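Local structure of OxsB protein (5UL3) at residues Gly241-Thr244 and Leu245-Leu248; Leu725-Trp728 and Phe729-Gly733. The protein catalyses the radical SAM- and cobalamin-dependent oxidative ring contraction of dAMP to an oxetane aldehyde, a step in the biosynthesis of oxetanocin A. All coordinates share one frame; numbering follows the deposited sequence.

Both contacts are local, each formed by side chains and backbone a few residues apart along one helix, yet they belong to different domains on opposite sides of the chain's centre. Contact 1 is the start of helix 242-252 in the Rossmann domain, where Glu242 hydrogen-bonds cobalamin and the N of Gly241 adds a weak bond; the side chain of Glu242 comes within about 3 Å of the cofactor. Contact 2 is the end of helix 720-730, near the C-terminus and away from the annotated sites. The centres of contacts 1 and 2 are about 54 Å apart, and the nearest atoms of contacts 1 and 2 about 44 Å. Contact 1 is mostly buried, whereas in contact 2 Leu725 and Trp728 are buried in the protein.

Contact 1: Gly241-Thr244 and Leu245-Leu248; sequences GEYT and LRDL
The guanidinium of Arg246 lies flat on one face of the Tyr243 ring, planes 6° apart, while its in-plane edge is turned to the carboxylate of Asp247. This stack opens helix 242-252 of the Rossmann domain that houses cobalamin. It is offset: NH1 of Arg246 sits above the ring toward its rim, 3.6 Å from CD1 of Tyr243, and NH2 lies over CB of Tyr243. The cation-pi contact is therefore off-centre. Arg246 sends CG anti to its own N (chi1 175°), then bends at chi3 (67°), which folds the guanidinium back over the preceding turn. From there NE of Arg246 makes a salt bridge to OD1 of Asp247 at 2.8 Å, meeting that oxygen from above the carboxylate plane; the added bonds from NH2 are weak. With the tyrosine on one face and the aspartate at an edge, the guanidinium is restrained in its rotation. The far end of the ring is held too, since the Tyr243 hydroxyl is hydrogen-bonded to OE1 of Glu286 and to the backbone N of Asn282. Asp247 OD2 also accepts from the N of Asn262, so the carboxylate has a second partner in that loop.

At the N-terminal end, OE1 of Glu242 is hydrogen-bonded to the cobalamin and OE2 forms a salt bridge with Arg311, which would be expected to favour the charged carboxylate. CG of Leu248 lies 3.3 Å from O of Thr244, whose OG1 is hydrogen-bonded to the O of Asn262. The turn itself is a regular run of i to i+4 bonds, and the first, from N of Leu245 to O of Gly241, measures 2.9 Å.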
loop_
_atom_site.group_PDB
_atom_site.type_symbol
_atom_site.label_atom_id
_atom_site.label_comp_id
_atom_site.label_asym_id
_atom_site.label_seq_id
_atom_site.Cartn_x
_atom_site.Cartn_y
_atom_site.Cartn_z
ATOM N N GLY A 241 8.929 3.989 -12.496
ATOM C CA GLY A 241 8.781 3.542 -13.870
ATOM C C GLY A 241 8.535 4.605 -14.926
ATOM O O GLY A 241 8.713 4.329 -16.116
ATOM N N GLU A 242 8.147 5.817 -14.515
ATOM C CA GLU A 242 7.674 6.824 -15.469
ATOM C C GLU A 242 8.742 7.181 -16.497
ATOM O O GLU A 242 8.521 7.101 -17.709
ATOM C CB GLU A 242 7.221 8.081 -14.721
ATOM C CG GLU A 242 5.903 7.943 -13.960
ATOM C CD GLU A 242 6.032 7.364 -12.539
ATOM O OE1 GLU A 242 7.079 6.783 -12.175
ATOM O OE2 GLU A 242 5.033 7.471 -11.787
ATOM N N TYR A 243 9.902 7.631 -16.028
ATOM C CA TYR A 243 10.949 8.033 -16.963
ATOM C C TYR A 243 11.577 6.840 -17.659
ATOM O O TYR A 243 12.049 6.969 -18.792
ATOM C CB TYR A 243 12.037 8.825 -16.241
ATOM C CG TYR A 243 11.589 10.146 -15.681
ATOM C CD1 TYR A 243 10.378 10.707 -16.040
ATOM C CD2 TYR A 243 12.399 10.839 -14.783
ATOM C CE1 TYR A 243 9.970 11.915 -15.517
ATOM C CE2 TYR A 243 12.000 12.042 -14.256
ATOM C CZ TYR A 243 10.791 12.579 -14.621
ATOM O OH TYR A 243 10.406 13.791 -14.100
ATOM N N THR A 244 11.588 5.680 -16.997
ATOM C CA THR A 244 12.018 4.449 -17.644
ATOM C C THR A 244 11.177 4.176 -18.889
ATOM O O THR A 244 11.714 3.922 -19.974
ATOM C CB THR A 244 11.921 3.290 -16.650
ATOM O OG1 THR A 244 12.939 3.424 -15.648
ATOM C CG2 THR A 244 12.076 1.934 -17.353
ATOM N N LEU A 245 9.853 4.246 -18.754
ATOM C CA LEU A 245 8.993 3.965 -19.905
ATOM C C LEU A 245 9.130 5.051 -20.961
ATOM O O LEU A 245 9.202 4.751 -22.156
ATOM C CB LEU A 245 7.534 3.794 -19.460
ATOM C CG LEU A 245 7.248 2.514 -18.664
ATOM C CD1 LEU A 245 5.833 2.549 -18.097
ATOM C CD2 LEU A 245 7.407 1.303 -19.565
ATOM N N ARG A 246 9.206 6.318 -20.538
ATOM C CA ARG A 246 9.515 7.397 -21.475
ATOM C C ARG A 246 10.747 7.069 -22.314
ATOM O O ARG A 246 10.762 7.276 -23.538
ATOM C CB ARG A 246 9.746 8.703 -20.700
ATOM C CG ARG A 246 10.201 9.864 -21.567
ATOM C CD ARG A 246 10.889 10.938 -20.702
ATOM N NE ARG A 246 12.147 10.467 -20.133
ATOM C CZ ARG A 246 12.818 11.091 -19.170
ATOM N NH1 ARG A 246 12.355 12.223 -18.658
ATOM N NH2 ARG A 246 13.954 10.585 -18.722
ATOM N N ASP A 247 11.797 6.572 -21.668
ATOM C CA ASP A 247 13.058 6.358 -22.372
ATOM C C ASP A 247 13.041 5.081 -23.203
ATOM O O ASP A 247 13.692 5.028 -24.249
ATOM C CB ASP A 247 14.229 6.351 -21.377
ATOM C CG ASP A 247 14.601 7.751 -20.913
ATOM O OD1 ASP A 247 13.991 8.729 -21.377
ATOM O OD2 ASP A 247 15.526 7.879 -20.071
ATOM N N LEU A 248 12.289 4.057 -22.779
ATOM C CA LEU A 248 12.120 2.881 -23.634
ATOM C C LEU A 248 11.394 3.242 -24.922
ATOM O O LEU A 248 11.685 2.674 -25.982
ATOM C CB LEU A 248 11.356 1.792 -22.892
ATOM C CG LEU A 248 12.121 1.135 -21.741
ATOM C CD1 LEU A 248 11.231 0.116 -21.076
ATOM C CD2 LEU A 248 13.384 0.485 -22.273
#

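Contact 2: Leu725-Trp728 and Phe729-Gly733; sequences LKRW and FSDMG
From Leu725 onward the helical backbone is regular, with N of Phe729 bonded to O of Leu725 at 3.0 Å and N of Ser730 to O of Lys726, and beyond it Met732 is extended and leads into Gly733 at positive phi. Near this end O of Arg727 receives two donors, N of Asp731 and OG of Ser730, the latter at 3.2 Å and tilted out of the carbonyl plane. Trp728 carries the side-chain packing. Its CG lies anti to the backbone N (chi1 -166°), carrying the indole toward the last turn, where CZ3 meets CG of Met732 at 3.5 Å. The sulfur of Met732 is beside the same ring, an oblique Met-aromatic contact. CD1 of Phe729 meets the indole at its edge, in plane, 3.6 Å from CE3 of Trp728. The two ring planes are nearly perpendicular (89°), though the pair meets obliquely. CE2 of Phe729 lies a loose 4.2 Å from CB of Leu725, one turn back. In the C-terminal helix bundle, Trp728 is packed against Val607 of helix 588-617 and against Gln694, Met697 and Leu701 of helix 683-709, while its NE1 hydrogen-bonds to OD1 of Asn604. Arg702 makes a cation-pi contact with Phe729, and Gln694 accepts a hydrogen bond from N of Gly733, fastening the chain after helix 720-730 to helix 683-709.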
loop_
_atom_site.group_PDB
_atom_site.type_symbol
_atom_site.label_atom_id
_atom_site.label_comp_id
_atom_site.label_asym_id
_atom_site.label_seq_id
_atom_site.Cartn_x
_atom_site.Cartn_y
_atom_site.Cartn_z
ATOM N N LEU A 725 -14.327 -25.876 14.121
ATOM C CA LEU A 725 -14.373 -26.139 15.559
ATOM C C LEU A 725 -14.078 -27.609 15.853
ATOM O O LEU A 725 -13.260 -27.928 16.726
ATOM C CB LEU A 725 -15.740 -25.745 16.132
ATOM C CG LEU A 725 -16.064 -24.265 16.381
ATOM C CD1 LEU A 725 -17.550 -24.146 16.777
ATOM C CD2 LEU A 725 -15.173 -23.712 17.467
ATOM N N LYS A 726 -14.731 -28.516 15.122
ATOM C CA LYS A 726 -14.531 -29.946 15.355
ATOM C C LYS A 726 -13.063 -30.321 15.203
ATOM O O LYS A 726 -12.500 -31.033 16.045
ATOM C CB LYS A 726 -15.393 -30.761 14.385
ATOM C CG LYS A 726 -15.287 -32.268 14.587
ATOM C CD LYS A 726 -16.167 -32.998 13.585
ATOM C CE LYS A 726 -16.265 -34.484 13.951
ATOM N NZ LYS A 726 -17.161 -35.234 13.027
ATOM N N ARG A 727 -12.426 -29.826 14.141
ATOM C CA ARG A 727 -11.005 -30.072 13.932
ATOM C C ARG A 727 -10.165 -29.465 15.049
ATOM O O ARG A 727 -9.223 -30.102 15.540
ATOM C CB ARG A 727 -10.587 -29.512 12.573
ATOM C CG ARG A 727 -9.183 -29.888 12.139
ATOM C CD ARG A 727 -8.917 -29.358 10.738
ATOM N NE ARG A 727 -10.103 -29.539 9.907
ATOM C CZ ARG A 727 -10.372 -30.639 9.212
ATOM N NH1 ARG A 727 -11.486 -30.715 8.496
ATOM N NH2 ARG A 727 -9.525 -31.663 9.232
ATOM N N TRP A 728 -10.490 -28.235 15.470
ATOM C CA TRP A 728 -9.719 -27.586 16.534
ATOM C C TRP A 728 -9.710 -28.430 17.805
ATOM O O TRP A 728 -8.653 -28.658 18.411
ATOM C CB TRP A 728 -10.272 -26.190 16.836
ATOM C CG TRP A 728 -9.309 -25.373 17.679
ATOM C CD1 TRP A 728 -8.371 -24.486 17.223
ATOM C CD2 TRP A 728 -9.167 -25.404 19.107
ATOM N NE1 TRP A 728 -7.662 -23.955 18.281
ATOM C CE2 TRP A 728 -8.128 -24.502 19.447
ATOM C CE3 TRP A 728 -9.816 -26.099 20.133
ATOM C CZ2 TRP A 728 -7.734 -24.275 20.764
ATOM C CZ3 TRP A 728 -9.419 -25.876 21.442
ATOM C CH2 TRP A 728 -8.388 -24.973 21.745
ATOM N N PHE A 729 -10.888 -28.894 18.235
ATOM C CA PHE A 729 -10.954 -29.702 19.447
ATOM C C PHE A 729 -10.138 -30.977 19.292
ATOM O O PHE A 729 -9.401 -31.362 20.207
ATOM C CB PHE A 729 -12.412 -30.016 19.797
ATOM C CG PHE A 729 -13.208 -28.795 20.206
ATOM C CD1 PHE A 729 -12.723 -27.938 21.187
ATOM C CD2 PHE A 729 -14.419 -28.491 19.582
ATOM C CE1 PHE A 729 -13.432 -26.808 21.569
ATOM C CE2 PHE A 729 -15.141 -27.366 19.958
ATOM C CZ PHE A 729 -14.645 -26.520 20.951
ATOM N N SER A 730 -10.221 -31.622 18.126
ATOM C CA SER A 730 -9.482 -32.863 17.928
ATOM C C SER A 730 -7.979 -32.632 17.817
ATOM O O SER A 730 -7.205 -33.563 18.055
ATOM C CB SER A 730 -9.988 -33.592 16.683
ATOM O OG SER A 730 -9.165 -33.314 15.570
ATOM N N ASP A 731 -7.548 -31.421 17.469
ATOM C CA ASP A 731 -6.128 -31.119 17.329
ATOM C C ASP A 731 -5.498 -30.551 18.591
ATOM O O ASP A 731 -4.322 -30.169 18.549
ATOM C CB ASP A 731 -5.904 -30.131 16.177
ATOM C CG ASP A 731 -6.159 -30.754 14.825
ATOM O OD1 ASP A 731 -6.119 -31.997 14.735
ATOM O OD2 ASP A 731 -6.402 -30.011 13.854
ATOM N N MET A 732 -6.230 -30.479 19.703
ATOM C CA MET A 732 -5.687 -29.855 20.908
ATOM C C MET A 732 -4.395 -30.532 21.347
ATOM O O MET A 732 -4.288 -31.761 21.351
ATOM C CB MET A 732 -6.692 -29.917 22.053
ATOM C CG MET A 732 -7.851 -28.968 21.907
ATOM S SD MET A 732 -8.895 -28.942 23.359
ATOM C CE MET A 732 -7.748 -28.440 24.630
ATOM N N GLY A 733 -3.417 -29.718 21.742
ATOM C CA GLY A 733 -2.133 -30.220 22.203
ATOM C C GLY A 733 -1.243 -30.804 21.132
ATOM O O GLY A 733 -0.104 -31.182 21.438
#